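Local coordinates for 1H-3-hydroxy-4-oxoquinoline 2,4-dioxygenase (Pseudomonas putida, PDB 3IBT), which catalyses the cofactor-independent, ring-cleaving dioxygenation of 3-hydroxy-1H-quinolin-4-one to N-formylanthranilate and carbon monoxide in oxoquinoline degradation, at residues 148-151 and 152-155; 162-165 and 166-170; 123-127 and 128-132. All coordinates share one frame; numbering follows the deposited sequence.

Contact 1 of 3, residues 148-151 and 152-155; sequences SFFD and EWAE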
loop_
_atom_site.group_PDB
_atom_site.type_symbol
_atom_site.label_atom_id
_atom_site.label_comp_id
_atom_site.label_asym_id
_atom_site.label_seq_id
_atom_site.Cartn_x
_atom_site.Cartn_y
_atom_site.Cartn_z
ATOM N N SER A 148 -8.205 2.230 17.457
ATOM C CA SER A 148 -7.150 3.146 17.810
ATOM C C SER A 148 -6.528 3.843 16.589
ATOM O O SER A 148 -6.452 5.073 16.550
ATOM C CB SER A 148 -6.076 2.415 18.562
ATOM O OG SER A 148 -4.971 3.295 18.660
ATOM N N PHE A 149 -6.088 3.035 15.619
ATOM C CA PHE A 149 -5.649 3.490 14.304
ATOM C C PHE A 149 -6.669 4.413 13.624
ATOM O O PHE A 149 -6.314 5.520 13.187
ATOM C CB PHE A 149 -5.352 2.297 13.376
ATOM C CG PHE A 149 -3.979 1.694 13.565
ATOM C CD1 PHE A 149 -3.838 0.401 14.075
ATOM C CD2 PHE A 149 -2.833 2.420 13.245
ATOM C CE1 PHE A 149 -2.588 -0.155 14.265
ATOM C CE2 PHE A 149 -1.562 1.870 13.440
ATOM C CZ PHE A 149 -1.437 0.593 13.934
ATOM N N PHE A 150 -7.924 3.967 13.528
ATOM C CA PHE A 150 -8.953 4.770 12.867
ATOM C C PHE A 150 -8.987 6.188 13.391
ATOM O O PHE A 150 -8.917 7.126 12.612
ATOM C CB PHE A 150 -10.333 4.177 13.057
ATOM C CG PHE A 150 -10.575 2.878 12.314
ATOM C CD1 PHE A 150 -9.657 2.372 11.399
ATOM C CD2 PHE A 150 -11.766 2.175 12.509
ATOM C CE1 PHE A 150 -9.921 1.167 10.710
ATOM C CE2 PHE A 150 -12.030 0.994 11.825
ATOM C CZ PHE A 150 -11.105 0.493 10.925
ATOM N N ASP A 151 -9.094 6.341 14.710
ATOM C CA ASP A 151 -9.187 7.661 15.324
ATOM C C ASP A 151 -8.014 8.502 14.820
ATOM O O ASP A 151 -8.161 9.695 14.499
ATOM C CB ASP A 151 -9.158 7.556 16.856
ATOM C CG ASP A 151 -10.467 6.976 17.452
ATOM O OD1 ASP A 151 -11.479 7.712 17.527
ATOM O OD2 ASP A 151 -10.485 5.791 17.882
ATOM N N GLU A 152 -6.860 7.849 14.716
ATOM C CA GLU A 152 -5.640 8.486 14.266
ATOM C C GLU A 152 -5.685 8.758 12.763
ATOM O O GLU A 152 -5.741 9.908 12.329
ATOM C CB GLU A 152 -4.435 7.621 14.611
ATOM C CG GLU A 152 -3.119 8.208 14.084
ATOM C CD GLU A 152 -1.907 7.359 14.470
ATOM O OE1 GLU A 152 -1.759 7.037 15.680
ATOM O OE2 GLU A 152 -1.106 7.013 13.562
ATOM N N TRP A 153 -5.654 7.690 11.979
ATOM C CA TRP A 153 -5.766 7.773 10.531
ATOM C C TRP A 153 -6.784 8.806 10.023
ATOM O O TRP A 153 -6.510 9.550 9.037
ATOM C CB TRP A 153 -6.085 6.383 9.986
ATOM C CG TRP A 153 -4.904 5.426 10.070
ATOM C CD1 TRP A 153 -3.593 5.757 10.297
ATOM C CD2 TRP A 153 -4.929 4.004 9.877
ATOM N NE1 TRP A 153 -2.802 4.637 10.266
ATOM C CE2 TRP A 153 -3.587 3.543 10.007
ATOM C CE3 TRP A 153 -5.940 3.080 9.596
ATOM C CZ2 TRP A 153 -3.237 2.185 9.894
ATOM C CZ3 TRP A 153 -5.590 1.740 9.465
ATOM C CH2 TRP A 153 -4.251 1.303 9.620
ATOM N N ALA A 154 -7.941 8.876 10.698
ATOM C CA ALA A 154 -8.993 9.816 10.284
ATOM C C ALA A 154 -8.725 11.272 10.594
ATOM O O ALA A 154 -9.193 12.126 9.881
ATOM C CB ALA A 154 -10.331 9.426 10.855
ATOM N N GLU A 155 -8.004 11.554 11.673
ATOM C CA GLU A 155 -7.879 12.917 12.209
ATOM C C GLU A 155 -9.201 13.687 12.175
ATOM O O GLU A 155 -10.226 13.099 12.451
ATOM C CB GLU A 155 -6.763 13.660 11.522
ATOM C CG GLU A 155 -6.075 14.598 12.488
ATOM C CD GLU A 155 -6.155 16.047 12.071
ATOM O OE1 GLU A 155 -5.342 16.850 12.572
ATOM O OE2 GLU A 155 -6.999 16.396 11.209
#

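Contact 2 of 3, residues 162-165 and 166-170; sequences VLNH and LRNEM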
loop_
_atom_site.group_PDB
_atom_site.type_symbol
_atom_site.label_atom_id
_atom_site.label_comp_id
_atom_site.label_asym_id
_atom_site.label_seq_id
_atom_site.Cartn_x
_atom_site.Cartn_y
_atom_site.Cartn_z
ATOM N N VAL A 162 -13.418 9.053 2.973
ATOM C CA VAL A 162 -12.446 8.477 3.918
ATOM C C VAL A 162 -13.213 7.877 5.069
ATOM O O VAL A 162 -12.967 6.728 5.460
ATOM C CB VAL A 162 -11.473 9.538 4.455
ATOM C CG1 VAL A 162 -10.664 8.982 5.553
ATOM C CG2 VAL A 162 -10.576 9.982 3.359
ATOM N N LEU A 163 -14.140 8.679 5.602
ATOM C CA LEU A 163 -15.074 8.204 6.624
ATOM C C LEU A 163 -15.759 6.923 6.168
ATOM O O LEU A 163 -15.786 5.944 6.902
ATOM C CB LEU A 163 -16.093 9.281 7.003
ATOM C CG LEU A 163 -15.462 10.481 7.701
ATOM C CD1 LEU A 163 -16.419 11.617 7.823
ATOM C CD2 LEU A 163 -15.003 10.094 9.064
ATOM N N ASN A 164 -16.265 6.905 4.945
ATOM C CA ASN A 164 -16.964 5.719 4.476
ATOM C C ASN A 164 -16.049 4.506 4.496
ATOM O O ASN A 164 -16.484 3.351 4.780
ATOM C CB ASN A 164 -17.528 5.881 3.062
ATOM C CG ASN A 164 -18.263 4.622 2.608
ATOM O OD1 ASN A 164 -19.168 4.138 3.295
ATOM N ND2 ASN A 164 -17.838 4.051 1.500
ATOM N N HIS A 165 -14.786 4.789 4.162
ATOM C CA HIS A 165 -13.789 3.748 4.090
ATOM C C HIS A 165 -13.587 3.109 5.468
ATOM O O HIS A 165 -13.759 1.894 5.654
ATOM C CB HIS A 165 -12.493 4.285 3.567
ATOM C CG HIS A 165 -11.447 3.243 3.440
ATOM N ND1 HIS A 165 -11.473 2.284 2.454
ATOM C CD2 HIS A 165 -10.351 2.989 4.183
ATOM C CE1 HIS A 165 -10.426 1.491 2.581
ATOM N NE2 HIS A 165 -9.734 1.891 3.631
ATOM N N LEU A 166 -13.262 3.933 6.450
ATOM C CA LEU A 166 -13.092 3.416 7.780
ATOM C C LEU A 166 -14.431 3.255 8.514
ATOM O O LEU A 166 -14.501 3.268 9.744
ATOM C CB LEU A 166 -12.035 4.233 8.545
ATOM C CG LEU A 166 -12.094 5.759 8.563
ATOM C CD1 LEU A 166 -13.132 6.288 9.585
ATOM C CD2 LEU A 166 -10.724 6.264 8.880
ATOM N N ARG A 167 -15.509 3.057 7.772
ATOM C CA ARG A 167 -16.726 2.530 8.407
ATOM C C ARG A 167 -17.321 1.378 7.687
ATOM O O ARG A 167 -18.218 0.769 8.201
ATOM C CB ARG A 167 -17.818 3.586 8.558
ATOM C CG ARG A 167 -17.610 4.473 9.753
ATOM C CD ARG A 167 -18.035 5.903 9.429
ATOM N NE ARG A 167 -17.424 6.885 10.333
ATOM C CZ ARG A 167 -17.901 8.115 10.538
ATOM N NH1 ARG A 167 -18.998 8.535 9.898
ATOM N NH2 ARG A 167 -17.274 8.929 11.386
ATOM N N ASN A 168 -16.872 1.099 6.479
ATOM C CA ASN A 168 -17.590 0.136 5.678
ATOM C C ASN A 168 -16.678 -0.805 4.897
ATOM O O ASN A 168 -17.051 -1.956 4.613
ATOM C CB ASN A 168 -18.621 0.841 4.775
ATOM C CG ASN A 168 -19.884 1.292 5.538
ATOM O OD1 ASN A 168 -19.807 2.077 6.494
ATOM N ND2 ASN A 168 -21.060 0.797 5.098
ATOM N N GLU A 169 -15.484 -0.327 4.567
ATOM C CA GLU A 169 -14.490 -1.181 3.937
ATOM C C GLU A 169 -13.781 -1.977 5.017
ATOM O O GLU A 169 -14.014 -3.167 5.191
ATOM C CB GLU A 169 -13.447 -0.363 3.129
ATOM C CG GLU A 169 -13.645 -0.294 1.589
ATOM C CD GLU A 169 -14.754 0.690 1.162
ATOM O OE1 GLU A 169 -14.844 1.764 1.826
ATOM O OE2 GLU A 169 -15.509 0.408 0.182
HETATM N N MSE A 170 -12.927 -1.277 5.749
HETATM C CA MSE A 170 -11.897 -1.899 6.558
HETATM C C MSE A 170 -12.466 -2.677 7.745
HETATM O O MSE A 170 -12.009 -3.789 8.025
HETATM C CB MSE A 170 -10.904 -0.851 7.040
HETATM C CG MSE A 170 -10.195 -0.140 5.944
HETATM SE SE MSE A 170 -8.512 0.694 6.652
HETATM C CE MSE A 170 -9.314 2.299 7.523
#

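Contact 3 of 3, residues 123-127 and 128-132; sequences LQPHP and GFWQQ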
loop_
_atom_site.group_PDB
_atom_site.type_symbol
_atom_site.label_atom_id
_atom_site.label_comp_id
_atom_site.label_asym_id
_atom_site.label_seq_id
_atom_site.Cartn_x
_atom_site.Cartn_y
_atom_site.Cartn_z
ATOM N N LEU A 123 7.668 5.683 7.678
ATOM C CA LEU A 123 9.054 5.383 7.397
ATOM C C LEU A 123 9.847 5.010 8.644
ATOM O O LEU A 123 10.925 4.386 8.546
ATOM C CB LEU A 123 9.711 6.536 6.676
ATOM C CG LEU A 123 9.080 6.792 5.330
ATOM C CD1 LEU A 123 9.683 8.053 4.765
ATOM C CD2 LEU A 123 9.235 5.652 4.345
ATOM N N GLN A 124 9.301 5.317 9.820
ATOM C CA GLN A 124 10.028 5.062 11.020
ATOM C C GLN A 124 9.042 4.738 12.146
ATOM O O GLN A 124 8.132 5.528 12.409
ATOM C CB GLN A 124 10.785 6.329 11.292
ATOM C CG GLN A 124 11.966 6.128 12.143
ATOM C CD GLN A 124 13.152 6.902 11.609
ATOM O OE1 GLN A 124 13.760 6.482 10.599
ATOM N NE2 GLN A 124 13.506 8.028 12.281
ATOM N N PRO A 125 9.210 3.586 12.839
ATOM C CA PRO A 125 8.200 3.228 13.842
ATOM C C PRO A 125 8.369 4.110 15.050
ATOM O O PRO A 125 9.407 4.747 15.163
ATOM C CB PRO A 125 8.552 1.770 14.210
ATOM C CG PRO A 125 9.989 1.620 13.909
ATOM C CD PRO A 125 10.315 2.602 12.799
ATOM N N HIS A 126 7.393 4.149 15.956
ATOM C CA HIS A 126 7.541 4.928 17.214
ATOM C C HIS A 126 6.713 4.261 18.321
ATOM O O HIS A 126 5.887 3.408 18.011
ATOM C CB HIS A 126 7.076 6.352 16.959
ATOM C CG HIS A 126 5.717 6.418 16.359
ATOM N ND1 HIS A 126 4.584 6.060 17.058
ATOM C CD2 HIS A 126 5.305 6.766 15.120
ATOM C CE1 HIS A 126 3.525 6.202 16.278
ATOM N NE2 HIS A 126 3.936 6.628 15.095
ATOM N N PRO A 127 6.920 4.629 19.608
ATOM C CA PRO A 127 6.273 3.882 20.703
ATOM C C PRO A 127 4.787 3.695 20.531
ATOM O O PRO A 127 4.292 2.577 20.674
ATOM C CB PRO A 127 6.598 4.729 21.947
ATOM C CG PRO A 127 7.962 5.251 21.630
ATOM C CD PRO A 127 7.765 5.702 20.171
ATOM N N GLY A 128 4.082 4.761 20.179
ATOM C CA GLY A 128 2.629 4.654 19.889
ATOM C C GLY A 128 2.231 3.509 18.965
ATOM O O GLY A 128 1.381 2.696 19.304
ATOM N N PHE A 129 2.878 3.476 17.804
ATOM C CA PHE A 129 2.718 2.466 16.780
ATOM C C PHE A 129 2.893 1.022 17.282
ATOM O O PHE A 129 1.993 0.181 17.133
ATOM C CB PHE A 129 3.725 2.783 15.694
ATOM C CG PHE A 129 3.620 1.921 14.510
ATOM C CD1 PHE A 129 2.484 1.967 13.703
ATOM C CD2 PHE A 129 4.665 1.073 14.176
ATOM C CE1 PHE A 129 2.374 1.160 12.580
ATOM C CE2 PHE A 129 4.589 0.265 13.039
ATOM C CZ PHE A 129 3.445 0.325 12.230
ATOM N N TRP A 130 4.043 0.728 17.876
ATOM C CA TRP A 130 4.294 -0.580 18.437
ATOM C C TRP A 130 3.195 -1.040 19.362
ATOM O O TRP A 130 2.903 -2.224 19.430
ATOM C CB TRP A 130 5.564 -0.537 19.252
ATOM C CG TRP A 130 6.734 -0.367 18.427
ATOM C CD1 TRP A 130 7.546 0.715 18.356
ATOM C CD2 TRP A 130 7.245 -1.317 17.525
ATOM N NE1 TRP A 130 8.555 0.488 17.462
ATOM C CE2 TRP A 130 8.389 -0.758 16.937
ATOM C CE3 TRP A 130 6.854 -2.607 17.163
ATOM C CZ2 TRP A 130 9.146 -1.438 16.008
ATOM C CZ3 TRP A 130 7.601 -3.277 16.237
ATOM C CH2 TRP A 130 8.741 -2.702 15.672
ATOM N N GLN A 131 2.616 -0.108 20.107
ATOM C CA GLN A 131 1.515 -0.465 20.974
ATOM C C GLN A 131 0.301 -0.911 20.190
ATOM O O GLN A 131 -0.283 -1.944 20.474
ATOM C CB GLN A 131 1.134 0.686 21.889
ATOM C CG GLN A 131 0.293 0.232 23.087
ATOM C CD GLN A 131 0.194 1.290 24.158
ATOM O OE1 GLN A 131 0.139 2.493 23.855
ATOM N NE2 GLN A 131 0.184 0.859 25.428
ATOM N N GLN A 132 -0.073 -0.115 19.199
ATOM C CA GLN A 132 -1.286 -0.356 18.431
ATOM C C GLN A 132 -1.171 -1.651 17.649
ATOM O O GLN A 132 -2.181 -2.317 17.377
ATOM C CB GLN A 132 -1.557 0.786 17.470
ATOM C CG GLN A 132 -1.435 2.183 18.051
ATOM C CD GLN A 132 -1.825 3.229 17.023
ATOM O OE1 GLN A 132 -0.968 3.863 16.406
ATOM N NE2 GLN A 132 -3.130 3.372 16.789
#

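Contact 1 of 3, residues 148-151 and 152-155
F149 and W153, one turn apart on the last two turns of helix 142-154, pack an aromatic side chain against the indole of a probable substrate-binding residue. The methylene of F149 is centred on the indole: its CB sits almost exactly over the six-membered ring of W153, 3.7 Å from the centroid and 4° off the ring normal, a CH-pi contact. The phenyl ring carries on from there toward the rim of the indole, with F149 CD2 3.4 Å from W153 CZ2. The two ring planes are turned 31° against each other and their centroids are 4.7 Å apart, so the rings meet obliquely. W153 is laid back over the preceding turn because its CG stands anti to the carbonyl carbon (chi1 -72°). F150 adds a looser touch: CE3 of W153 comes to the edge of the phenyl ring, near its plane, 4.2 Å from F150 CD1.

Helix 142-154 belongs to the cap of this alpha/beta-hydrolase fold, and the indole of W153 is also stacked with the ring of H244, which by similarity is the active-site proton donor/acceptor. F149 therefore backs a residue that probably helps to line the substrate pocket.

The backbone holds the two turns in register. W153 N donates to F149 O at 2.6 Å, and A154 N to F150 O at 2.8 Å. The next bond, from E155 N to D151 O, is weak at 3.4 Å, and the same N-H also reaches E152 O; E155, with positive phi, is the first residue to leave the helix. Beyond that end the carboxylate of E155 forms a salt bridge with R242, while the hydroxyl of S148 probably pairs with the amide of Q132 on helix 127-135.

Contact 2 of 3, residues 162-165 and 166-170
H165 meets E169 and M170, a selenomethionine, across the last turn of helix 160-169. With CG anti to the backbone N (chi1 -178°), the imidazole swings toward the turn that follows. The chain of M170 runs across it at about a right angle, and its SE lies 4.4 Å from the ring centroid, approaching obliquely. E169 comes in at the ND1 end, where its CB is 3.4 Å from H165 ND1. Its carboxylate is turned nearly coplanar with the imidazole, the planes 11° apart, yet the bond from H165 ND1 to E169 OE1 is long and weak at 3.5 Å. The stronger partner of that carboxylate is R35, held by a salt bridge.

Two residues earlier on the helix, R167 lies beside L163, both side chains pointing the same way. L163 CD2 covers one face of the guanidinium, off toward its rim, 3.5 Å from R167 NH2. Inward, L166 reaches back to V162, with CD2 and V162 CG1 4.3 Å apart, and L166 also packs on A154 of helix 142-154.

Behind these side chains the backbone loses its regular pattern. L166 N still donates to V162 O at 3.0 Å, but H165 O then accepts from both E169 N and M170 N, which reach it from opposite faces of the carbonyl plane. The second of these, 3.3 Å from M170 N to H165 O, spans five residues.

The imidazole of H165 in turn meets F245 edge-to-face and touches Q32, a probable substrate-binding residue. Such a wide closing turn is a pi-type helix end, placed here where the cap of the alpha/beta-hydrolase fold borders the active-site pocket.

Contact 3 of 3, residues 123-127 and 128-132
P125 and W130 make the tight half of this helix start, lying side by side and pointing the same way. The pyrrolidine meets the pyrrole side of the indole and the adjoining benzo carbon: P125 CB is 3.5 Å from W130 NE1, and P125 CG is 3.8 Å from W130 CZ2. P125 CB also touches F129, 3.9 Å from its CD2, and so meets two aromatic residues at once. With CG anti to the backbone N (chi1 -175°), the F129 ring turns inward to F149, while Y189 of helix 175-192 meets it edge-to-face. Y189 touches P125 and W130 as well, tying all three to the same neighbouring helix. Replacing W130 by an alanine would probably leave P125 without its indole neighbour and open a gap toward Y189 and E186.

H126 packs on the same turn from another direction. Its imidazole is crossed at about a right angle by F129, whose CB lies over one ring face in a CH-pi contact, 3.8 Å from the centroid.

The P127 and Q131 side is loose by comparison. Both are exposed, and their side chains share little: CB of Q131 comes no nearer than 3.9 Å to P127 O. Here the backbone does the joining, with Q131 N donating to P127 O at 3.2 Å. One residue earlier W130 N donates to H126 O at 3.3 Å, the first bond of the helical series.

H126 thus occupies the N-cap of helix 127-135 and P127 its first turn, where a proline ring costs no amide bond. This is the entry to the helical cap that follows strand 115-119 of the alpha/beta-hydrolase fold.

In the fold
All three contacts lie in the helical cap inserted between strands 115-119 and 207-212 of the mixed central sheet. Along the chain contact 3 comes first, at the start of helix 127-135, then contact 1 at the end of helix 142-154, then contact 2 at the end of helix 160-169. Contact 1 sits between the others: its centre is about 11 Å from that of contact 2 and about 14 Å from that of contact 3, and it touches both. Contacts 2 and 3, with centres about 23 Å apart, do not meet. The three successive helices are thus joined by packing through contact 1, which carries W153, stacked on H244, and together they probably help to shape the substrate pocket.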